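PDB 4YOD: thioredoxin-like protein from Bacteroides caccae ATCC 43185, which is of unknown function but, with a thioredoxin fold following a helical N-terminal region, probably acts as a thiol-disulphide oxidoreductase. Local coordinates for residues P18-I23 and A31-K36; V88-F93 and P128-I133. All blocks are in the same frame, centred on the assembly; numbering follows the deposited sequence.

Contact 1: P18-I23 and A31-K36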
# COMPACT_ATOMS: atom_id res chain seq x y z
N PRO A 18 4.39 27.22 -8.79
CA PRO A 18 5.23 27.83 -9.83
C PRO A 18 4.47 27.91 -11.16
O PRO A 18 3.60 27.08 -11.42
CB PRO A 18 6.42 26.88 -9.91
CG PRO A 18 5.84 25.55 -9.58
CD PRO A 18 4.77 25.80 -8.56
N ALA A 19 4.78 28.91 -11.98
CA ALA A 19 4.12 29.11 -13.27
C ALA A 19 4.68 28.17 -14.35
O ALA A 19 5.89 28.16 -14.59
CB ALA A 19 4.25 30.56 -13.72
N ILE A 20 3.80 27.37 -14.99
CA ILE A 20 4.16 26.45 -16.07
C ILE A 20 4.30 27.26 -17.39
O ILE A 20 3.34 27.94 -17.77
CB ILE A 20 3.15 25.27 -16.21
CG1 ILE A 20 3.09 24.42 -14.92
CG2 ILE A 20 3.45 24.39 -17.43
CD1 ILE A 20 1.73 23.79 -14.65
N PRO A 21 5.46 27.19 -18.09
CA PRO A 21 5.62 27.96 -19.35
C PRO A 21 4.71 27.50 -20.49
O PRO A 21 4.37 26.31 -20.56
CB PRO A 21 7.09 27.76 -19.72
CG PRO A 21 7.75 27.13 -18.52
CD PRO A 21 6.68 26.41 -17.77
N GLN A 22 4.32 28.43 -21.39
CA GLN A 22 3.44 28.17 -22.54
C GLN A 22 4.09 27.25 -23.59
O GLN A 22 3.37 26.53 -24.28
CB GLN A 22 2.96 29.48 -23.20
CG GLN A 22 1.57 29.38 -23.82
CD GLN A 22 1.13 30.60 -24.63
OE1 GLN A 22 1.83 31.08 -25.53
NE2 GLN A 22 -0.09 31.08 -24.38
N ILE A 23 5.45 27.27 -23.70
CA ILE A 23 6.22 26.43 -24.64
C ILE A 23 6.09 24.95 -24.28
O ILE A 23 6.27 24.08 -25.15
CB ILE A 23 7.72 26.84 -24.75
CG1 ILE A 23 8.37 27.03 -23.34
CG2 ILE A 23 7.90 28.05 -25.67
CD1 ILE A 23 9.78 26.53 -23.22
N ALA A 31 3.30 17.72 -16.51
CA ALA A 31 3.12 16.93 -15.29
C ALA A 31 4.44 16.84 -14.53
O ALA A 31 4.45 17.04 -13.31
CB ALA A 31 2.60 15.54 -15.62
N GLU A 32 5.56 16.60 -15.26
CA GLU A 32 6.92 16.51 -14.71
C GLU A 32 7.35 17.87 -14.10
O GLU A 32 7.87 17.88 -12.99
CB GLU A 32 7.92 16.06 -15.79
CG GLU A 32 9.33 15.83 -15.27
CD GLU A 32 10.39 15.46 -16.30
OE1 GLU A 32 10.38 16.03 -17.41
OE2 GLU A 32 11.27 14.63 -15.96
N PHE A 33 7.11 19.00 -14.82
CA PHE A 33 7.46 20.34 -14.32
C PHE A 33 6.73 20.64 -12.98
O PHE A 33 7.35 21.15 -12.05
CB PHE A 33 7.13 21.43 -15.35
CG PHE A 33 7.56 22.81 -14.91
CD1 PHE A 33 8.85 23.28 -15.16
CD2 PHE A 33 6.70 23.63 -14.18
CE1 PHE A 33 9.26 24.54 -14.73
CE2 PHE A 33 7.11 24.89 -13.73
CZ PHE A 33 8.39 25.34 -14.02
N LEU A 34 5.43 20.33 -12.92
CA LEU A 34 4.59 20.59 -11.76
C LEU A 34 5.09 19.84 -10.52
O LEU A 34 5.15 20.42 -9.44
CB LEU A 34 3.13 20.22 -12.07
CG LEU A 34 2.03 20.68 -11.09
CD1 LEU A 34 2.14 22.18 -10.76
CD2 LEU A 34 0.65 20.36 -11.65
N VAL A 35 5.49 18.56 -10.69
CA VAL A 35 6.00 17.74 -9.60
C VAL A 35 7.35 18.29 -9.10
O VAL A 35 7.52 18.50 -7.90
CB VAL A 35 6.10 16.24 -10.02
CG1 VAL A 35 7.05 15.45 -9.13
CG2 VAL A 35 4.72 15.57 -10.04
N LYS A 36 8.30 18.53 -10.02
CA LYS A 36 9.65 18.95 -9.68
C LYS A 36 9.75 20.31 -8.99
O LYS A 36 10.56 20.44 -8.07
CB LYS A 36 10.54 18.93 -10.92
CG LYS A 36 11.03 17.50 -11.24
CD LYS A 36 11.75 17.40 -12.58
CE LYS A 36 12.23 15.99 -12.84
NZ LYS A 36 12.99 15.88 -14.11
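Phe33 presents one face of its ring to Pro21, whose CD sits almost straight over the ring centre, 4.3 Å from the centroid and only 9° off the normal, a CH-pi contact. The carbonyl of Ala19, the CB of Pro18 and the CG1 of Ile20 approach the same ring obliquely. Of these the carbonyl comes nearest, with Ala19 O 3.6 Å from Phe33 CE2. The Ile20 and Phe33 side chains run alongside each other with opposite headings, Ile20 CG1 lying 3.8 Å from Phe33 CD2. With CG anti to the backbone N (chi1 -176°), the Phe33 side chain starts out toward residues 18-21. Beyond the ring, Ile20 extends CD1 to Leu34 CD1 at 4.2 Å, and Leu34 in turn touches Ile66 of helix 53-66. His37, one turn further along helix 27-37, stacks on Phe33 and also meets Pro18, while the Phe33 side chain also touches Met24. On the helix itself, Lys36 NZ forms a salt bridge with Glu32 OE2 at 2.8 Å, meeting the oxygen from above the carboxylate plane. The extended, proline-bearing segment before helix 27-37 is thus laid against that helix at the protein surface by dispersion and CH-pi contacts, an apolar attachment that depends on the fit of side chains around one aromatic ring.

Contact 2: V88-F93 and P128-I133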
# COMPACT_ATOMS: atom_id res chain seq x y z
N VAL A 88 15.85 21.24 7.32
CA VAL A 88 16.24 22.59 7.78
C VAL A 88 15.62 22.94 9.16
O VAL A 88 16.12 23.82 9.85
CB VAL A 88 15.91 23.70 6.75
CG1 VAL A 88 16.82 23.59 5.53
CG2 VAL A 88 14.44 23.68 6.34
N ASP A 89 14.53 22.26 9.54
CA ASP A 89 13.86 22.50 10.82
C ASP A 89 13.24 21.21 11.29
O ASP A 89 12.37 20.66 10.61
CB ASP A 89 12.80 23.63 10.68
CG ASP A 89 12.21 24.11 11.99
OD1 ASP A 89 11.54 23.29 12.67
OD2 ASP A 89 12.35 25.31 12.31
N LYS A 90 13.67 20.72 12.46
CA LYS A 90 13.20 19.45 13.04
C LYS A 90 11.67 19.40 13.22
O LYS A 90 11.07 18.37 12.96
CB LYS A 90 13.90 19.21 14.40
CG LYS A 90 13.65 17.82 14.96
CD LYS A 90 14.65 17.46 16.06
CE LYS A 90 14.25 16.24 16.87
NZ LYS A 90 13.67 15.17 16.02
N LYS A 91 11.05 20.50 13.65
CA LYS A 91 9.60 20.54 13.84
C LYS A 91 8.82 20.47 12.48
O LYS A 91 7.74 19.87 12.43
CB LYS A 91 9.20 21.77 14.63
CG LYS A 91 9.63 21.70 16.10
CD LYS A 91 9.08 22.87 16.92
CE LYS A 91 9.69 22.91 18.30
NZ LYS A 91 9.33 24.16 19.03
N VAL A 92 9.38 21.05 11.40
CA VAL A 92 8.78 21.01 10.06
C VAL A 92 8.95 19.58 9.47
O VAL A 92 8.01 19.04 8.89
CB VAL A 92 9.33 22.12 9.14
CG1 VAL A 92 8.75 22.00 7.73
CG2 VAL A 92 9.01 23.49 9.71
N PHE A 93 10.15 18.98 9.65
CA PHE A 93 10.42 17.60 9.21
C PHE A 93 9.38 16.66 9.82
O PHE A 93 8.76 15.87 9.08
CB PHE A 93 11.85 17.20 9.63
CG PHE A 93 12.22 15.78 9.23
CD1 PHE A 93 11.90 14.70 10.05
CD2 PHE A 93 12.94 15.53 8.07
CE1 PHE A 93 12.24 13.39 9.69
CE2 PHE A 93 13.29 14.22 7.71
CZ PHE A 93 12.94 13.17 8.53
N PRO A 128 19.58 13.64 9.22
CA PRO A 128 20.47 14.11 10.30
C PRO A 128 19.71 14.84 11.44
O PRO A 128 20.33 15.17 12.45
CB PRO A 128 21.42 15.06 9.57
CG PRO A 128 20.64 15.58 8.43
CD PRO A 128 19.63 14.55 8.05
N VAL A 129 18.40 15.10 11.31
CA VAL A 129 17.65 15.78 12.38
C VAL A 129 16.98 14.78 13.34
O VAL A 129 16.52 15.21 14.39
CB VAL A 129 16.62 16.84 11.91
CG1 VAL A 129 17.31 17.96 11.15
CG2 VAL A 129 15.47 16.23 11.10
N LEU A 130 16.92 13.48 12.98
CA LEU A 130 16.30 12.49 13.87
C LEU A 130 17.32 11.84 14.78
O LEU A 130 18.40 11.46 14.34
CB LEU A 130 15.54 11.39 13.10
CG LEU A 130 14.29 11.76 12.28
CD1 LEU A 130 13.67 10.50 11.64
CD2 LEU A 130 13.24 12.51 13.13
N GLU A 131 16.92 11.65 16.06
CA GLU A 131 17.69 10.93 17.08
C GLU A 131 17.60 9.45 16.75
O GLU A 131 16.68 9.04 16.04
CB GLU A 131 17.12 11.21 18.49
CG GLU A 131 17.23 12.66 18.95
CD GLU A 131 18.63 13.20 19.19
OE1 GLU A 131 19.44 12.50 19.85
OE2 GLU A 131 18.90 14.33 18.74
N GLU A 132 18.54 8.63 17.23
CA GLU A 132 18.53 7.20 16.93
C GLU A 132 17.17 6.52 17.33
O GLU A 132 16.67 5.70 16.55
CB GLU A 132 19.74 6.48 17.56
CG GLU A 132 19.90 6.70 19.05
CD GLU A 132 21.27 6.41 19.64
OE1 GLU A 132 21.95 5.46 19.19
OE2 GLU A 132 21.63 7.12 20.60
N ILE A 133 16.54 6.91 18.47
CA ILE A 133 15.26 6.33 18.90
C ILE A 133 14.14 6.69 17.91
O ILE A 133 13.25 5.87 17.67
CB ILE A 133 14.87 6.71 20.37
CG1 ILE A 133 13.68 5.87 20.90
CG2 ILE A 133 14.59 8.21 20.54
CD1 ILE A 133 13.89 4.32 20.95
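Val129 and Leu130 pack against Phe93 through apolar contacts. Val129 CG2 lies over one face of the ring, offset toward the rim, 4.0 Å from the centroid and 21° off the normal, so that a methyl group makes a CH-pi contact; its closest ring atom is Phe93 CG at 3.8 Å. Leu130 crosses the Phe93 side chain at about a right angle, with its CG 3.7 Å from Phe93 CE1 and both methyls close to that same ring carbon. Met124 of helix 114-125 touches both Phe93 and Leu130 and so extends the apolar cluster to a third helix. An alanine in place of Phe93 would probably leave Val129 CG2 and the Leu130 branch without their aromatic partner and open a gap beside Met124.

The contact joins the start of helix 90-105 to the turn leading into helix 132-146, within the all-helical region that precedes the thioredoxin fold. Asp89 is the N-cap of the first of these helices: its OD1 accepts weak bonds from Lys91 N at 3.0 Å and from Val92 N at 3.4 Å, while its carbonyl O receives Phe93 N.

The polar contacts across the two segments are made by the exposed Lys90. The Lys90 chain runs extended to CE and then bends at chi4 (40°), and its aliphatic part passes the Val129 carbonyl, with CD 3.4 Å from Val129 O. Lys90 NZ gives Val129 O a weak hydrogen bond of 3.3 Å, but its stronger partner is Glu134, with which it forms a salt bridge. Glu134 also accepts from Glu131 N, so one carboxylate oxygen ties the lysine to the turn before helix 132-146.

Overall arrangement
Contact 1 is complete in sequence before contact 2 begins, and both belong to the helical N-terminal region, a domain of unknown function. Their centres are 30 Å apart and their nearest atoms about 15 Å, so they do not touch. Contact 1 is local, joining a loop to the helix just after it, whereas contact 2 bridges 34 intervening residues, most of them helical. Both lie toward the periphery, with centres 28 Å and 25 Å from the centre of the chain. Neither includes the CxxC pair Cys186 and Cys189, which lies at the start of helix 187-197 in the thioredoxin-like part and is probably the redox site.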